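Putative methyl-accepting chemotaxis signal transduction protein (Campylobacter jejuni subsp. jejuni serotype O:2, PDB 4XMR) probably senses amino acids such as isoleucine through a periplasmic tandem PAS domain and passes the signal across the membrane to the chemotaxis machinery. Local coordinates at residues 51-54 with 59-62; 67-72 with 89-94. All coordinates share one frame; numbering follows the deposited sequence. Where two conformers were deposited one is given.

Interactions 1 and 2 lie one after the other along helix 58-76, their centres about 14 Å apart, and interaction 1 closes before interaction 2 opens. The first joins the start of this helix to the loop that follows the long helix 9-48; the second lays the helix on strand 90-94 of the six-stranded antiparallel sheet that carries the isoleucine pocket. They touch, since I61 O lies 3.6 Å from L91 CD2. The pair illustrates how a PAS-like sensor is layered: long helix, shorter helix, sheet, ligand. Through these contacts helix 58-76 joins the loop after helix 9-48 to the face of the sheet turned away from the ligand.

Interaction 1 (51-54 with 59-62); sequences PYQS and ENII
The side-chain amide of N60 turns its nitrogen end to the backbone carbonyl of Q53, while the amide of Q53 stands almost square to that of N60, their planes 87° apart. The two amides are therefore not stacked face on face, and their nitrogens come no nearer than 3.9 Å, from Q53 NE2 to N60 ND2. The contact lies where a loop joins helix 9-48 to helix 58-76 in the tandem PAS (PDC, Cache clan) sensor. Residues 51-54 form a type I turn, closed by the 2.8 Å bond from S54 N to P51 O, and residues 59-62 belong to the first part of helix 58-76.

One hydrogen bond ties the two segments together, from N60 ND2 to Q53 O at 2.9 Å. It is noticeably bent, with an angle of 143° at the hydrogen, and the donor is tilted out of the carbonyl plane. The first torsion of N60 (chi1 -73°) sets CG opposite the carbonyl carbon of its own residue and sends the amide back toward the turn. Q53 bends at its second torsion, which brings its NE2 alongside the bonded pair.

Next along the helix, I61 is buried and its side chain packs on L91 of strand 90-94, while N60 N is bonded to T57 OG1 in the intervening loop. The single bond from N60 ND2 to Q53 O thus adds a side-chain link between the turn and the start of the helix. Packing does the rest at S54: N60 CB lies alongside the S54 carbonyl, 3.3 Å from S54 O.

Interaction 2 (67-72 with 89-94); sequences PILKYY and KVLLSQ
Between K70 and S93 the two backbones come nearest, their CA atoms 5.7 Å apart, as helix 67-72 runs over strand 90-94. The short axes approach to 8.0 Å and point in similar directions, 28° apart. The close spacing at K70 and S93 is consistent with the small side chain of S93.

L69 points down at the strand and does most of the apolar work. An extended second torsion (chi2 179°) carries CD1 out to L91, which it meets twice: L69 CD1 is 3.8 Å from L91 CD2 and 3.5 Å from L91 O. At the other end of the same side chain, L69 CB rests 3.9 Å from S93 CB. The hydroxyl of S93, turned away from its own backbone nitrogen (chi1 -179°), slips under the helix and lies 3.4 Å from K70 CA. That oxygen has its polar partner one turn further on, where it is hydrogen-bonded to R73 NE. K70 contributes CB, beside S93 OG, and the rest of its chain runs off from the strand.

L69 also packs on I47 of helix 9-48 and V81 of strand 80-84, so it sits where two helices and the sheet converge. On the opposite face of the strand, V90 lines the isoleucine pocket. A helix laid roughly along the strand on one face of the antiparallel sheet, with the ligand held against the other, is the arrangement of the PAS-like PDC module of Cache sensors.

Interaction 1 (51-54 with 59-62)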
loop_
_atom_site.group_PDB
_atom_site.type_symbol
_atom_site.label_atom_id
_atom_site.label_comp_id
_atom_site.label_asym_id
_atom_site.label_seq_id
_atom_site.Cartn_x
_atom_site.Cartn_y
_atom_site.Cartn_z
ATOM N N PRO B 51 26.323 -16.624 -6.788
ATOM C CA PRO B 51 27.745 -16.834 -6.501
ATOM C C PRO B 51 28.624 -15.736 -7.101
ATOM O O PRO B 51 28.262 -15.154 -8.127
ATOM C CB PRO B 51 28.048 -18.197 -7.133
ATOM C CG PRO B 51 26.928 -18.478 -8.062
ATOM C CD PRO B 51 25.728 -17.709 -7.581
ATOM N N TYR B 52 29.753 -15.457 -6.452
ATOM C CA TYR B 52 30.654 -14.378 -6.864
ATOM C C TYR B 52 31.003 -14.482 -8.357
ATOM O O TYR B 52 30.989 -13.481 -9.081
ATOM C CB TYR B 52 31.905 -14.384 -5.963
ATOM C CG TYR B 52 32.907 -13.254 -6.173
ATOM C CD1 TYR B 52 33.954 -13.395 -7.065
ATOM C CD2 TYR B 52 32.822 -12.069 -5.449
ATOM C CE1 TYR B 52 34.872 -12.383 -7.263
ATOM C CE2 TYR B 52 33.743 -11.043 -5.633
ATOM C CZ TYR B 52 34.770 -11.214 -6.545
ATOM O OH TYR B 52 35.694 -10.214 -6.748
ATOM N N GLN B 53 31.257 -15.703 -8.821
ATOM C CA GLN B 53 31.601 -15.939 -10.223
ATOM C C GLN B 53 30.489 -15.523 -11.198
ATOM O O GLN B 53 30.758 -15.177 -12.352
ATOM C CB GLN B 53 31.979 -17.413 -10.440
ATOM C CG GLN B 53 32.411 -17.756 -11.862
ATOM C CD GLN B 53 33.676 -17.032 -12.289
ATOM O OE1 GLN B 53 34.719 -17.139 -11.643
ATOM N NE2 GLN B 53 33.589 -16.293 -13.391
ATOM N N SER B 54 29.247 -15.551 -10.733
ATOM C CA SER B 54 28.111 -15.184 -11.572
ATOM C C SER B 54 27.947 -13.669 -11.675
ATOM O O SER B 54 27.141 -13.182 -12.473
ATOM C CB SER B 54 26.823 -15.816 -11.040
ATOM O OG SER B 54 26.847 -17.234 -11.160
ATOM N N GLU B 59 28.723 -11.203 -19.381
ATOM C CA GLU B 59 27.897 -12.329 -19.806
ATOM C C GLU B 59 27.155 -12.967 -18.628
ATOM O O GLU B 59 25.953 -13.230 -18.705
ATOM C CB GLU B 59 28.742 -13.377 -20.535
ATOM C CG GLU B 59 27.967 -14.624 -20.939
ATOM C CD GLU B 59 28.808 -15.611 -21.735
ATOM O OE1 GLU B 59 29.958 -15.277 -22.087
ATOM O OE2 GLU B 59 28.309 -16.722 -22.009
ATOM N N ASN B 60 27.875 -13.223 -17.542
ATOM C CA ASN B 60 27.254 -13.826 -16.370
ATOM C C ASN B 60 26.229 -12.900 -15.719
ATOM O O ASN B 60 25.178 -13.344 -15.257
ATOM C CB ASN B 60 28.311 -14.267 -15.358
ATOM C CG ASN B 60 29.062 -15.500 -15.808
ATOM O OD1 ASN B 60 28.647 -16.179 -16.744
ATOM N ND2 ASN B 60 30.166 -15.803 -15.138
ATOM N N ILE B 61 26.530 -11.608 -15.694
ATOM C CA ILE B 61 25.585 -10.642 -15.147
ATOM C C ILE B 61 24.292 -10.626 -15.970
ATOM O O ILE B 61 23.194 -10.711 -15.413
ATOM C CB ILE B 61 26.204 -9.238 -15.053
ATOM C CG1 ILE B 61 27.284 -9.219 -13.965
ATOM C CG2 ILE B 61 25.129 -8.194 -14.758
ATOM C CD1 ILE B 61 28.210 -8.020 -14.022
ATOM N N ILE B 62 24.416 -10.546 -17.293
ATOM C CA ILE B 62 23.238 -10.554 -18.158
ATOM C C ILE B 62 22.405 -11.809 -17.895
ATOM O O ILE B 62 21.195 -11.736 -17.671
ATOM C CB ILE B 62 23.631 -10.519 -19.654
ATOM C CG1 ILE B 62 24.265 -9.171 -20.012
ATOM C CG2 ILE B 62 22.420 -10.782 -20.540
ATOM C CD1 ILE B 62 24.997 -9.179 -21.350
#

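Interaction 2 (67-72 with 89-94)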
loop_
_atom_site.group_PDB
_atom_site.type_symbol
_atom_site.label_atom_id
_atom_site.label_comp_id
_atom_site.label_asym_id
_atom_site.label_seq_id
_atom_site.Cartn_x
_atom_site.Cartn_y
_atom_site.Cartn_z
ATOM N N PRO B 67 17.256 -12.119 -15.254
ATOM C CA PRO B 67 15.959 -12.700 -14.887
ATOM C C PRO B 67 15.450 -12.182 -13.543
ATOM O O PRO B 67 14.250 -11.980 -13.387
ATOM C CB PRO B 67 16.254 -14.206 -14.836
ATOM C CG PRO B 67 17.381 -14.392 -15.802
ATOM C CD PRO B 67 18.239 -13.158 -15.615
ATOM N N ILE B 68 16.345 -11.963 -12.589
ATOM C CA ILE B 68 15.913 -11.482 -11.281
ATOM C C ILE B 68 15.318 -10.074 -11.397
ATOM O O ILE B 68 14.259 -9.788 -10.822
ATOM C CB ILE B 68 17.080 -11.478 -10.259
ATOM C CG1 ILE B 68 17.780 -12.832 -10.236
ATOM C CG2 ILE B 68 16.548 -11.144 -8.882
ATOM C CD1 ILE B 68 18.908 -12.942 -9.193
ATOM N N LEU B 69 15.977 -9.205 -12.164
ATOM C CA LEU B 69 15.464 -7.855 -12.366
ATOM C C LEU B 69 14.080 -7.900 -12.991
ATOM O O LEU B 69 13.184 -7.160 -12.589
ATOM C CB LEU B 69 16.387 -7.037 -13.271
ATOM C CG LEU B 69 17.845 -6.879 -12.848
ATOM C CD1 LEU B 69 18.602 -6.054 -13.900
ATOM C CD2 LEU B 69 17.959 -6.239 -11.471
ATOM N N LYS B 70 13.912 -8.763 -13.991
ATOM C CA LYS B 70 12.634 -8.860 -14.682
ATOM C C LYS B 70 11.512 -9.360 -13.773
ATOM O O LYS B 70 10.414 -8.796 -13.758
ATOM C CB LYS B 70 12.749 -9.771 -15.907
ATOM C CG LYS B 70 11.445 -9.887 -16.701
ATOM C CD LYS B 70 11.575 -10.817 -17.904
ATOM C CE LYS B 70 11.493 -12.279 -17.497
ATOM N NZ LYS B 70 11.181 -13.170 -18.661
ATOM N N TYR B 71 11.766 -10.435 -13.035
ATOM C CA TYR B 71 10.716 -10.996 -12.189
ATOM C C TYR B 71 10.351 -9.993 -11.097
ATOM O O TYR B 71 9.176 -9.781 -10.809
ATOM C CB TYR B 71 11.127 -12.349 -11.592
ATOM C CG TYR B 71 11.275 -13.443 -12.621
ATOM C CD1 TYR B 71 10.313 -13.630 -13.605
ATOM C CD2 TYR B 71 12.395 -14.270 -12.631
ATOM C CE1 TYR B 71 10.450 -14.645 -14.568
ATOM C CE2 TYR B 71 12.536 -15.274 -13.577
ATOM C CZ TYR B 71 11.575 -15.462 -14.546
ATOM O OH TYR B 71 11.752 -16.477 -15.478
ATOM N N TYR B 72 11.350 -9.341 -10.514
ATOM C CA TYR B 72 11.044 -8.322 -9.518
ATOM C C TYR B 72 10.259 -7.153 -10.125
ATOM O O TYR B 72 9.279 -6.677 -9.545
ATOM C CB TYR B 72 12.323 -7.823 -8.843
ATOM C CG TYR B 72 12.683 -8.554 -7.570
ATOM C CD1 TYR B 72 13.266 -9.827 -7.601
ATOM C CD2 TYR B 72 12.467 -7.960 -6.334
ATOM C CE1 TYR B 72 13.611 -10.490 -6.426
ATOM C CE2 TYR B 72 12.814 -8.613 -5.160
ATOM C CZ TYR B 72 13.386 -9.867 -5.209
ATOM O OH TYR B 72 13.722 -10.471 -4.016
ATOM N N LYS B 89 28.172 0.657 -17.983
ATOM C CA LYS B 89 27.076 -0.056 -18.618
ATOM C C LYS B 89 25.980 -0.319 -17.591
ATOM O O LYS B 89 26.232 -0.357 -16.381
ATOM C CB LYS B 89 27.556 -1.370 -19.234
ATOM C CG LYS B 89 28.593 -1.189 -20.330
ATOM C CD LYS B 89 28.867 -2.500 -21.037
ATOM C CE LYS B 89 29.953 -2.355 -22.095
ATOM N NZ LYS B 89 30.252 -3.664 -22.745
ATOM N N VAL B 90 24.758 -0.499 -18.066
ATOM C CA VAL B 90 23.656 -0.775 -17.159
ATOM C C VAL B 90 22.796 -1.902 -17.712
ATOM O O VAL B 90 22.445 -1.901 -18.889
ATOM C CB VAL B 90 22.826 0.494 -16.869
ATOM C CG1 VAL B 90 22.277 1.086 -18.147
ATOM C CG2 VAL B 90 21.697 0.186 -15.911
ATOM N N LEU B 91 22.497 -2.883 -16.866
ATOM C CA LEU B 91 21.604 -3.955 -17.236
ATOM C C LEU B 91 20.193 -3.489 -16.886
ATOM O O LEU B 91 19.863 -3.330 -15.711
ATOM C CB LEU B 91 21.965 -5.225 -16.484
ATOM C CG LEU B 91 21.118 -6.449 -16.836
ATOM C CD1 LEU B 91 21.325 -6.860 -18.295
ATOM C CD2 LEU B 91 21.441 -7.604 -15.910
ATOM N N LEU B 92 19.373 -3.272 -17.913
ATOM C CA LEU B 92 18.089 -2.586 -17.768
ATOM C C LEU B 92 16.894 -3.473 -18.089
ATOM O O LEU B 92 16.788 -3.993 -19.201
ATOM C CB LEU B 92 18.065 -1.344 -18.664
ATOM C CG LEU B 92 16.754 -0.554 -18.737
ATOM C CD1 LEU B 92 16.324 -0.037 -17.358
ATOM C CD2 LEU B 92 16.899 0.594 -19.719
ATOM N N SER B 93 16.015 -3.648 -17.102
ATOM C CA SER B 93 14.733 -4.310 -17.296
ATOM C C SER B 93 13.622 -3.254 -17.348
ATOM O O SER B 93 13.450 -2.483 -16.387
ATOM C CB SER B 93 14.467 -5.315 -16.180
ATOM O OG SER B 93 13.239 -5.986 -16.380
ATOM N N GLN B 94 12.901 -3.207 -18.468
ATOM C CA GLN B 94 11.756 -2.313 -18.634
ATOM C C GLN B 94 10.757 -2.911 -19.640
ATOM O O GLN B 94 11.108 -3.835 -20.377
ATOM C CB GLN B 94 12.208 -0.916 -19.064
ATOM C CG GLN B 94 12.946 -0.884 -20.390
ATOM C CD GLN B 94 13.242 0.526 -20.911
ATOM O OE1 GLN B 94 13.492 0.702 -22.097
ATOM N NE2 GLN B 94 13.225 1.519 -20.035
#